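Local structure of HpcE (Thermus thermophilus, 1WZO) at residues L79-V84 with L154-V159; A91-Y96 with A131-T136; L169-Y174 with L230-L235. The protein probably catalyses the isomerisation of 2-hydroxyhepta-2,4-diene-1,7-dioate, as a member of the fumarylacetoacetate hydrolase family. One frame throughout, in Å; residues are numbered along the deposited sequence.

Contact 1. Residues L79-V84 with L154-V159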
loop_
_atom_site.group_PDB
_atom_site.type_symbol
_atom_site.label_atom_id
_atom_site.label_comp_id
_atom_site.label_asym_id
_atom_site.label_seq_id
_atom_site.Cartn_x
_atom_site.Cartn_y
_atom_site.Cartn_z
ATOM N N LEU B 79 -13.559 -7.492 9.727
ATOM C CA LEU B 79 -14.514 -6.582 10.331
ATOM C C LEU B 79 -13.977 -6.138 11.688
ATOM O O LEU B 79 -13.461 -6.950 12.448
ATOM C CB LEU B 79 -15.858 -7.290 10.520
ATOM C CG LEU B 79 -17.030 -6.426 10.993
ATOM C CD1 LEU B 79 -17.501 -5.512 9.857
ATOM C CD2 LEU B 79 -18.175 -7.340 11.450
ATOM N N PRO B 80 -14.096 -4.845 12.012
ATOM C CA PRO B 80 -13.593 -4.377 13.303
ATOM C C PRO B 80 -14.542 -4.643 14.463
ATOM O O PRO B 80 -15.718 -4.978 14.272
ATOM C CB PRO B 80 -13.408 -2.884 13.071
ATOM C CG PRO B 80 -14.593 -2.567 12.211
ATOM C CD PRO B 80 -14.581 -3.711 11.201
ATOM N N HIS B 81 -14.007 -4.483 15.666
ATOM C CA HIS B 81 -14.765 -4.628 16.897
ATOM C C HIS B 81 -15.947 -3.670 16.749
ATOM O O HIS B 81 -15.776 -2.544 16.279
ATOM C CB HIS B 81 -13.863 -4.218 18.071
ATOM C CG HIS B 81 -14.557 -4.152 19.397
ATOM N ND1 HIS B 81 -15.292 -5.199 19.911
ATOM C CD2 HIS B 81 -14.584 -3.176 20.337
ATOM C CE1 HIS B 81 -15.743 -4.871 21.110
ATOM N NE2 HIS B 81 -15.327 -3.648 21.393
ATOM N N LYS B 82 -17.139 -4.130 17.119
ATOM C CA LYS B 82 -18.366 -3.333 17.035
ATOM C C LYS B 82 -18.990 -3.295 15.633
ATOM O O LYS B 82 -20.108 -2.809 15.464
ATOM C CB LYS B 82 -18.120 -1.898 17.518
ATOM C CG LYS B 82 -17.685 -1.787 18.977
ATOM C CD LYS B 82 -18.744 -2.336 19.916
ATOM C CE LYS B 82 -18.364 -2.094 21.372
ATOM N NZ LYS B 82 -19.372 -2.667 22.311
ATOM N N GLY B 83 -18.269 -3.794 14.633
ATOM C CA GLY B 83 -18.807 -3.815 13.280
ATOM C C GLY B 83 -19.966 -4.795 13.185
ATOM O O GLY B 83 -20.076 -5.710 14.002
ATOM N N VAL B 84 -20.827 -4.618 12.185
ATOM C CA VAL B 84 -21.990 -5.486 12.008
ATOM C C VAL B 84 -21.757 -6.659 11.056
ATOM O O VAL B 84 -21.379 -6.470 9.893
ATOM C CB VAL B 84 -23.207 -4.672 11.489
ATOM C CG1 VAL B 84 -24.393 -5.595 11.250
ATOM C CG2 VAL B 84 -23.575 -3.581 12.487
ATOM N N LEU B 154 -12.203 -9.024 13.817
ATOM C CA LEU B 154 -10.842 -9.190 14.310
ATOM C C LEU B 154 -10.451 -8.034 15.215
ATOM O O LEU B 154 -10.584 -6.869 14.839
ATOM C CB LEU B 154 -9.855 -9.277 13.136
ATOM C CG LEU B 154 -8.398 -9.631 13.459
ATOM C CD1 LEU B 154 -8.304 -11.116 13.752
ATOM C CD2 LEU B 154 -7.485 -9.281 12.287
ATOM N N GLY B 155 -9.966 -8.365 16.410
ATOM C CA GLY B 155 -9.552 -7.335 17.346
ATOM C C GLY B 155 -10.048 -7.617 18.753
ATOM O O GLY B 155 -10.265 -8.773 19.116
ATOM N N PRO B 156 -10.260 -6.570 19.565
ATOM C CA PRO B 156 -10.040 -5.175 19.170
ATOM C C PRO B 156 -8.591 -4.711 19.263
ATOM O O PRO B 156 -8.250 -3.630 18.782
ATOM C CB PRO B 156 -10.958 -4.402 20.121
ATOM C CG PRO B 156 -10.939 -5.245 21.362
ATOM C CD PRO B 156 -11.055 -6.647 20.807
ATOM N N PHE B 157 -7.731 -5.533 19.856
ATOM C CA PHE B 157 -6.338 -5.136 20.032
ATOM C C PHE B 157 -5.277 -6.036 19.424
ATOM O O PHE B 157 -5.506 -7.214 19.154
ATOM C CB PHE B 157 -6.002 -5.028 21.525
ATOM C CG PHE B 157 -7.035 -4.309 22.338
ATOM C CD1 PHE B 157 -7.834 -5.008 23.235
ATOM C CD2 PHE B 157 -7.202 -2.937 22.216
ATOM C CE1 PHE B 157 -8.787 -4.347 24.005
ATOM C CE2 PHE B 157 -8.153 -2.269 22.980
ATOM C CZ PHE B 157 -8.946 -2.977 23.876
ATOM N N LEU B 158 -4.108 -5.444 19.217
ATOM C CA LEU B 158 -2.939 -6.170 18.754
ATOM C C LEU B 158 -2.140 -6.184 20.054
ATOM O O LEU B 158 -1.458 -5.211 20.386
ATOM C CB LEU B 158 -2.174 -5.397 17.680
ATOM C CG LEU B 158 -0.797 -5.991 17.355
ATOM C CD1 LEU B 158 -0.922 -7.475 17.044
ATOM C CD2 LEU B 158 -0.177 -5.238 16.173
ATOM N N VAL B 159 -2.272 -7.274 20.802
ATOM C CA VAL B 159 -1.599 -7.420 22.085
ATOM C C VAL B 159 -0.162 -7.901 21.925
ATOM O O VAL B 159 0.090 -9.049 21.552
ATOM C CB VAL B 159 -2.379 -8.393 22.986
ATOM C CG1 VAL B 159 -1.778 -8.410 24.392
ATOM C CG2 VAL B 159 -3.844 -7.978 23.026
HETATM O O HOH W 1 -11.194 -4.444 15.756
#
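The imidazole of His-81 lies between Pro-156 on one face and Lys-82 CG on the other, both set toward the rim of the ring. The motif is a type II beta turn, Pro-80 to Gly-83, set against a corner in strand 152-159 within the family's beta-rich fold. Pro-156 CG sits above the first face, while Pro-156 CB makes the closest approach, 3.6 Å from His-81 CB. The ring of Trp-37 meets the histidine edge-to-face. Pro-156 serves two rings, since its CG also lies over a face of Phe-157. The turn is closed by Gly-83 N to Pro-80 O, 2.8 Å. The corner falls at Pro-156, which follows a cis peptide bond; its CB points toward the turn. His-81 CG is anti to the backbone N (chi1 173°), where it lies 3.7 Å from Pro-156 CB. Both ring nitrogens are engaged elsewhere: ND1 with Glu-239 N, NE2 with a bound glycerol, probably from the crystallisation liquor. Strand 78-79 runs parallel to strand 152-159, and Leu-154 N donates to Leu-79 O at 2.8 Å. Farther along, the link runs through water: His-81 N and Leu-154 O do not bond directly. A water bridges the two backbones. It accepts from His-81 N at 2.8 Å and donates to Leu-154 O at 2.7 Å.

Contact 2. Residues A91-Y96 with A131-T136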
loop_
_atom_site.group_PDB
_atom_site.type_symbol
_atom_site.label_atom_id
_atom_site.label_comp_id
_atom_site.label_asym_id
_atom_site.label_seq_id
_atom_site.Cartn_x
_atom_site.Cartn_y
_atom_site.Cartn_z
ATOM N N ALA B 91 -29.837 -18.431 4.906
ATOM C CA ALA B 91 -28.975 -19.415 5.556
ATOM C C ALA B 91 -29.643 -19.917 6.831
ATOM O O ALA B 91 -30.269 -19.147 7.560
ATOM C CB ALA B 91 -27.624 -18.794 5.886
ATOM N N ARG B 92 -29.505 -21.209 7.098
ATOM C CA ARG B 92 -30.100 -21.807 8.283
ATOM C C ARG B 92 -29.107 -22.123 9.388
ATOM O O ARG B 92 -29.464 -22.090 10.563
ATOM C CB ARG B 92 -30.840 -23.100 7.918
ATOM C CG ARG B 92 -32.258 -22.902 7.405
ATOM C CD ARG B 92 -33.020 -24.224 7.456
ATOM N NE ARG B 92 -32.529 -25.169 6.460
ATOM C CZ ARG B 92 -32.592 -26.491 6.582
ATOM N NH1 ARG B 92 -33.121 -27.041 7.668
ATOM N NH2 ARG B 92 -32.133 -27.262 5.609
ATOM N N PHE B 93 -27.865 -22.427 9.016
ATOM C CA PHE B 93 -26.850 -22.795 9.998
ATOM C C PHE B 93 -25.566 -21.963 9.961
ATOM O O PHE B 93 -24.577 -22.377 9.356
ATOM C CB PHE B 93 -26.476 -24.273 9.828
ATOM C CG PHE B 93 -27.659 -25.188 9.655
ATOM C CD1 PHE B 93 -28.074 -25.577 8.387
ATOM C CD2 PHE B 93 -28.362 -25.656 10.761
ATOM C CE1 PHE B 93 -29.174 -26.424 8.218
ATOM C CE2 PHE B 93 -29.463 -26.503 10.605
ATOM C CZ PHE B 93 -29.867 -26.886 9.331
ATOM N N VAL B 94 -25.586 -20.804 10.620
ATOM C CA VAL B 94 -24.423 -19.918 10.696
ATOM C C VAL B 94 -23.848 -20.017 12.110
ATOM O O VAL B 94 -24.585 -19.934 13.091
ATOM C CB VAL B 94 -24.813 -18.457 10.404
ATOM C CG1 VAL B 94 -23.598 -17.548 10.549
ATOM C CG2 VAL B 94 -25.378 -18.352 9.002
ATOM N N HIS B 95 -22.534 -20.195 12.202
ATOM C CA HIS B 95 -21.853 -20.349 13.486
ATOM C C HIS B 95 -20.672 -19.410 13.682
ATOM O O HIS B 95 -19.963 -19.073 12.726
ATOM C CB HIS B 95 -21.326 -21.779 13.619
ATOM C CG HIS B 95 -22.394 -22.826 13.646
ATOM N ND1 HIS B 95 -22.769 -23.475 14.804
ATOM C CD2 HIS B 95 -23.166 -23.338 12.660
ATOM C CE1 HIS B 95 -23.728 -24.341 14.527
ATOM N NE2 HIS B 95 -23.988 -24.277 13.233
ATOM N N TYR B 96 -20.458 -18.991 14.928
ATOM C CA TYR B 96 -19.312 -18.151 15.245
ATOM C C TYR B 96 -18.218 -19.164 15.567
ATOM O O TYR B 96 -18.506 -20.345 15.775
ATOM C CB TYR B 96 -19.588 -17.267 16.479
ATOM C CG TYR B 96 -19.660 -18.032 17.796
ATOM C CD1 TYR B 96 -18.519 -18.618 18.353
ATOM C CD2 TYR B 96 -20.884 -18.236 18.443
ATOM C CE1 TYR B 96 -18.592 -19.398 19.511
ATOM C CE2 TYR B 96 -20.967 -19.015 19.605
ATOM C CZ TYR B 96 -19.820 -19.594 20.127
ATOM O OH TYR B 96 -19.896 -20.399 21.243
ATOM N N ALA B 131 -20.858 -20.452 7.371
ATOM C CA ALA B 131 -22.246 -20.726 7.021
ATOM C C ALA B 131 -22.215 -22.187 6.585
ATOM O O ALA B 131 -21.885 -22.502 5.436
ATOM C CB ALA B 131 -22.698 -19.830 5.882
ATOM N N ARG B 132 -22.532 -23.081 7.518
ATOM C CA ARG B 132 -22.502 -24.509 7.238
ATOM C C ARG B 132 -23.401 -24.951 6.089
ATOM O O ARG B 132 -23.182 -26.017 5.503
ATOM C CB ARG B 132 -22.820 -25.299 8.514
ATOM C CG ARG B 132 -21.730 -25.148 9.570
ATOM C CD ARG B 132 -21.873 -26.151 10.704
ATOM N NE ARG B 132 -20.756 -26.076 11.646
ATOM C CZ ARG B 132 -19.484 -26.301 11.322
ATOM N NH1 ARG B 132 -19.154 -26.619 10.076
ATOM N NH2 ARG B 132 -18.538 -26.216 12.250
ATOM N N ASP B 133 -24.396 -24.130 5.760
ATOM C CA ASP B 133 -25.305 -24.433 4.656
ATOM C C ASP B 133 -24.497 -24.638 3.383
ATOM O O ASP B 133 -24.854 -25.451 2.529
ATOM C CB ASP B 133 -26.267 -23.269 4.391
ATOM C CG ASP B 133 -27.165 -22.959 5.565
ATOM O OD1 ASP B 133 -26.642 -22.639 6.654
ATOM O OD2 ASP B 133 -28.400 -23.023 5.391
ATOM N N TYR B 134 -23.401 -23.896 3.265
ATOM C CA TYR B 134 -22.583 -23.952 2.064
ATOM C C TYR B 134 -21.351 -24.840 2.123
ATOM O O TYR B 134 -20.499 -24.763 1.245
ATOM C CB TYR B 134 -22.180 -22.526 1.668
ATOM C CG TYR B 134 -23.324 -21.531 1.756
ATOM C CD1 TYR B 134 -24.584 -21.836 1.235
ATOM C CD2 TYR B 134 -23.149 -20.291 2.369
ATOM C CE1 TYR B 134 -25.643 -20.925 1.331
ATOM C CE2 TYR B 134 -24.195 -19.380 2.466
ATOM C CZ TYR B 134 -25.437 -19.703 1.949
ATOM O OH TYR B 134 -26.472 -18.807 2.069
ATOM N N VAL B 135 -21.261 -25.692 3.138
ATOM C CA VAL B 135 -20.117 -26.583 3.268
ATOM C C VAL B 135 -20.345 -27.955 2.624
ATOM O O VAL B 135 -21.438 -28.524 2.707
ATOM C CB VAL B 135 -19.733 -26.789 4.758
ATOM C CG1 VAL B 135 -18.606 -27.809 4.873
ATOM C CG2 VAL B 135 -19.301 -25.463 5.375
ATOM N N THR B 136 -19.299 -28.459 1.970
ATOM C CA THR B 136 -19.291 -29.773 1.316
ATOM C C THR B 136 -17.862 -30.290 1.471
ATOM O O THR B 136 -17.059 -29.678 2.178
ATOM C CB THR B 136 -19.615 -29.685 -0.193
ATOM O OG1 THR B 136 -18.617 -28.891 -0.850
ATOM C CG2 THR B 136 -20.987 -29.072 -0.418
#
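Asp-133 grips the backbone of Arg-92 and Phe-93 with both carboxylate oxygens. The setting is the end of an antiparallel strand pair, 94-104 with 120-131, where Val-94 and Ala-131 form a non-hydrogen-bonded pair. Beyond Ala-131 the chain enters a short 3-10 segment, and Asp-133 belongs to it.

The hydrogen bonds come first. Arg-92 N donates to Asp-133 OD2 at 2.7 Å, on the syn side but 28° out of the carboxylate plane. Phe-93 N donates to Asp-133 OD1, also at 2.7 Å, through the syn lone pair. With CG anti to its carbonyl carbon (chi1 -62°), the carboxylate of Asp-133 reaches the 91-93 backbone. Two adjacent N-H groups hold it by both oxygens, which should limit its rotation. A third bond runs the other way, from Arg-132 N to Phe-93 O at 2.8 Å. An alanine in place of Asp-133 would probably leave the N-H groups of Arg-92 and Phe-93 without these acceptors and hold residues 91-93 less firmly.

The apolar pair is Val-94 CG2 with Ala-131 CB, at 4.4 Å. Two plain van der Waals contacts add to it. Phe-93 CB lies 4.0 Å from Arg-132 CB, and Ala-91 CB approaches the hydroxyl of Tyr-134, whose ring makes a cation-pi contact with Arg-144.

The last group is the packing of an arginine on a ring. Arg-132 is extended from CG to NE and crosses His-95 at about a right angle. Its guanidinium plane is turned 56° from the imidazole. His-95 ND1 is bonded to Ser-220 OG, which probably helps to fix the ring. Arg-132 NE lies over one imidazole face, toward the rim, 3.8 Å from His-95 CD2.

Contact 3. Residues L169-Y174 with L230-L235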
loop_
_atom_site.group_PDB
_atom_site.type_symbol
_atom_site.label_atom_id
_atom_site.label_comp_id
_atom_site.label_asym_id
_atom_site.label_seq_id
_atom_site.Cartn_x
_atom_site.Cartn_y
_atom_site.Cartn_z
ATOM N N LEU B 169 -4.106 -20.313 27.281
ATOM C CA LEU B 169 -5.087 -19.230 27.360
ATOM C C LEU B 169 -6.507 -19.787 27.287
ATOM O O LEU B 169 -6.773 -20.705 26.512
ATOM C CB LEU B 169 -4.888 -18.241 26.199
ATOM C CG LEU B 169 -3.534 -17.560 25.997
ATOM C CD1 LEU B 169 -3.546 -16.781 24.681
ATOM C CD2 LEU B 169 -3.241 -16.627 27.156
ATOM N N TRP B 170 -7.421 -19.249 28.091
ATOM C CA TRP B 170 -8.796 -19.722 28.023
ATOM C C TRP B 170 -9.539 -18.976 26.919
ATOM O O TRP B 170 -9.185 -17.843 26.578
ATOM C CB TRP B 170 -9.541 -19.556 29.360
ATOM C CG TRP B 170 -9.507 -18.186 30.002
ATOM C CD1 TRP B 170 -8.809 -17.832 31.122
ATOM C CD2 TRP B 170 -10.256 -17.020 29.614
ATOM N NE1 TRP B 170 -9.077 -16.525 31.457
ATOM C CE2 TRP B 170 -9.960 -16.003 30.550
ATOM C CE3 TRP B 170 -11.146 -16.736 28.568
ATOM C CZ2 TRP B 170 -10.524 -14.724 30.474
ATOM C CZ3 TRP B 170 -11.707 -15.463 28.492
ATOM C CH2 TRP B 170 -11.392 -14.474 29.440
ATOM N N LEU B 171 -10.548 -19.636 26.356
ATOM C CA LEU B 171 -11.368 -19.073 25.287
ATOM C C LEU B 171 -12.820 -19.053 25.740
ATOM O O LEU B 171 -13.311 -20.027 26.308
ATOM C CB LEU B 171 -11.273 -19.938 24.027
ATOM C CG LEU B 171 -9.886 -20.250 23.470
ATOM C CD1 LEU B 171 -9.993 -21.359 22.438
ATOM C CD2 LEU B 171 -9.280 -18.998 22.866
ATOM N N ARG B 172 -13.508 -17.950 25.481
ATOM C CA ARG B 172 -14.911 -17.841 25.845
ATOM C C ARG B 172 -15.707 -17.092 24.791
ATOM O O ARG B 172 -15.196 -16.179 24.138
ATOM C CB ARG B 172 -15.056 -17.133 27.191
ATOM C CG ARG B 172 -14.560 -17.967 28.350
ATOM C CD ARG B 172 -14.471 -17.159 29.628
ATOM N NE ARG B 172 -13.842 -17.944 30.687
ATOM C CZ ARG B 172 -13.343 -17.427 31.804
ATOM N NH1 ARG B 172 -13.399 -16.118 32.012
ATOM N NH2 ARG B 172 -12.775 -18.221 32.705
ATOM N N ALA B 173 -16.963 -17.489 24.630
ATOM C CA ALA B 173 -17.851 -16.845 23.675
ATOM C C ALA B 173 -19.221 -16.665 24.305
ATOM O O ALA B 173 -19.762 -17.587 24.923
ATOM C CB ALA B 173 -17.969 -17.685 22.410
ATOM N N TYR B 174 -19.770 -15.467 24.152
ATOM C CA TYR B 174 -21.083 -15.149 24.682
ATOM C C TYR B 174 -21.990 -14.701 23.544
ATOM O O TYR B 174 -21.541 -14.031 22.610
ATOM C CB TYR B 174 -21.002 -14.002 25.691
ATOM C CG TYR B 174 -20.064 -14.217 26.857
ATOM C CD1 TYR B 174 -18.681 -14.153 26.691
ATOM C CD2 TYR B 174 -20.564 -14.439 28.142
ATOM C CE1 TYR B 174 -17.815 -14.299 27.781
ATOM C CE2 TYR B 174 -19.710 -14.587 29.237
ATOM C CZ TYR B 174 -18.339 -14.514 29.050
ATOM O OH TYR B 174 -17.498 -14.641 30.133
ATOM N N LEU B 230 -16.780 -12.311 21.985
ATOM C CA LEU B 230 -15.746 -13.314 22.150
ATOM C C LEU B 230 -14.638 -12.768 23.035
ATOM O O LEU B 230 -14.239 -11.610 22.912
ATOM C CB LEU B 230 -15.182 -13.721 20.782
ATOM C CG LEU B 230 -15.974 -14.775 19.999
ATOM C CD1 LEU B 230 -17.446 -14.394 19.923
ATOM C CD2 LEU B 230 -15.372 -14.915 18.602
ATOM N N GLU B 231 -14.144 -13.615 23.929
ATOM C CA GLU B 231 -13.086 -13.217 24.844
ATOM C C GLU B 231 -11.997 -14.272 24.931
ATOM O O GLU B 231 -12.267 -15.469 24.875
ATOM C CB GLU B 231 -13.666 -12.963 26.243
ATOM C CG GLU B 231 -14.546 -11.726 26.344
ATOM C CD GLU B 231 -15.183 -11.565 27.723
ATOM O OE1 GLU B 231 -14.496 -11.825 28.733
ATOM O OE2 GLU B 231 -16.364 -11.172 27.794
ATOM N N ILE B 232 -10.758 -13.810 25.034
ATOM C CA ILE B 232 -9.618 -14.697 25.174
ATOM C C ILE B 232 -8.754 -14.098 26.271
ATOM O O ILE B 232 -8.530 -12.887 26.310
ATOM C CB ILE B 232 -8.782 -14.807 23.882
ATOM C CG1 ILE B 232 -9.631 -15.407 22.755
ATOM C CG2 ILE B 232 -7.567 -15.687 24.134
ATOM C CD1 ILE B 232 -8.839 -15.706 21.478
ATOM N N GLU B 233 -8.282 -14.961 27.162
ATOM C CA GLU B 233 -7.457 -14.554 28.290
ATOM C C GLU B 233 -6.423 -13.487 27.940
ATOM O O GLU B 233 -5.516 -13.728 27.139
ATOM C CB GLU B 233 -6.755 -15.786 28.868
ATOM C CG GLU B 233 -6.172 -15.577 30.265
ATOM C CD GLU B 233 -5.546 -16.841 30.823
ATOM O OE1 GLU B 233 -5.823 -17.934 30.282
ATOM O OE2 GLU B 233 -4.786 -16.741 31.813
ATOM N N GLY B 234 -6.574 -12.306 28.537
ATOM C CA GLY B 234 -5.642 -11.215 28.311
ATOM C C GLY B 234 -5.762 -10.414 27.023
ATOM O O GLY B 234 -5.031 -9.441 26.838
ATOM N N LEU B 235 -6.678 -10.788 26.138
ATOM C CA LEU B 235 -6.813 -10.078 24.864
ATOM C C LEU B 235 -8.049 -9.183 24.751
ATOM O O LEU B 235 -8.317 -8.616 23.687
ATOM C CB LEU B 235 -6.800 -11.086 23.708
ATOM C CG LEU B 235 -5.655 -12.112 23.717
ATOM C CD1 LEU B 235 -5.744 -12.993 22.473
ATOM C CD2 LEU B 235 -4.311 -11.403 23.765
HETATM O O HOH W 2 -14.804 -13.968 30.881
HETATM O O HOH W 3 -17.322 -11.385 30.812
#
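Leu-171 and Ile-232 lie side by side, with Leu-171 CD2 3.6 Å from Ile-232 CD1. On the same buried face Ala-173 CB meets Leu-230 CD1 at 4.2 Å. Leu-169 CD1 adds a contact to Ile-232 CG2. Between these apolar pairs, Arg-172 N donates to Glu-231 O and Glu-231 N to Arg-172 O, each at 2.8 Å. On the other face Trp-170 CG stands between its backbone N and carbonyl carbon (chi1 52°), and the indole lies against Glu-233. Glu-233 CB lies over the five-membered ring of Trp-170, 3.5 Å from its centroid, as a CH-pi contact. Glu-233 OE1 accepts from Trp-170 N at 3.0 Å, using its anti lone pair. On the opposite indole face Arg-172 NH1 sits toward the rim, and Trp-170 CD2 lies over the centre of the guanidinium. Farther out, one water joins Arg-172 NH1, Tyr-174 OH and Glu-231 OE1. Glu-231 OE2 forms a salt bridge to Arg-229 and passes 3.4 Å from Tyr-174 CE1. A type II turn, Ile-232 to Leu-235, ends the pairing. This antiparallel pair, one face toward the beta core and the other carrying aromatic and charged side chains, belongs to a mixed five-stranded sheet of the fumarylacetoacetate hydrolase family fold.

All touching residues of contact 1 are buried, whereas contacts 2 and 3 are only partly so. The centre of contact 2 lies about 19 Å from the centre of the chain, against about 8 and 11 Å for those of contacts 1 and 3. Its chemistry is mainly carboxylate to backbone. Contact 1 relies on proline packing and one bridging water, and contact 3 on regular strand pairing with one apolar face and one of aromatic and charged side chains. Strand 120-131 leads into contact 2, pairs with strand 152-159 of contact 1 and receives side chains of contact 3. Contacts 1 and 3 touch at Val-159 and Leu-235, contacts 2 and 3 at Tyr-96 and Ala-173.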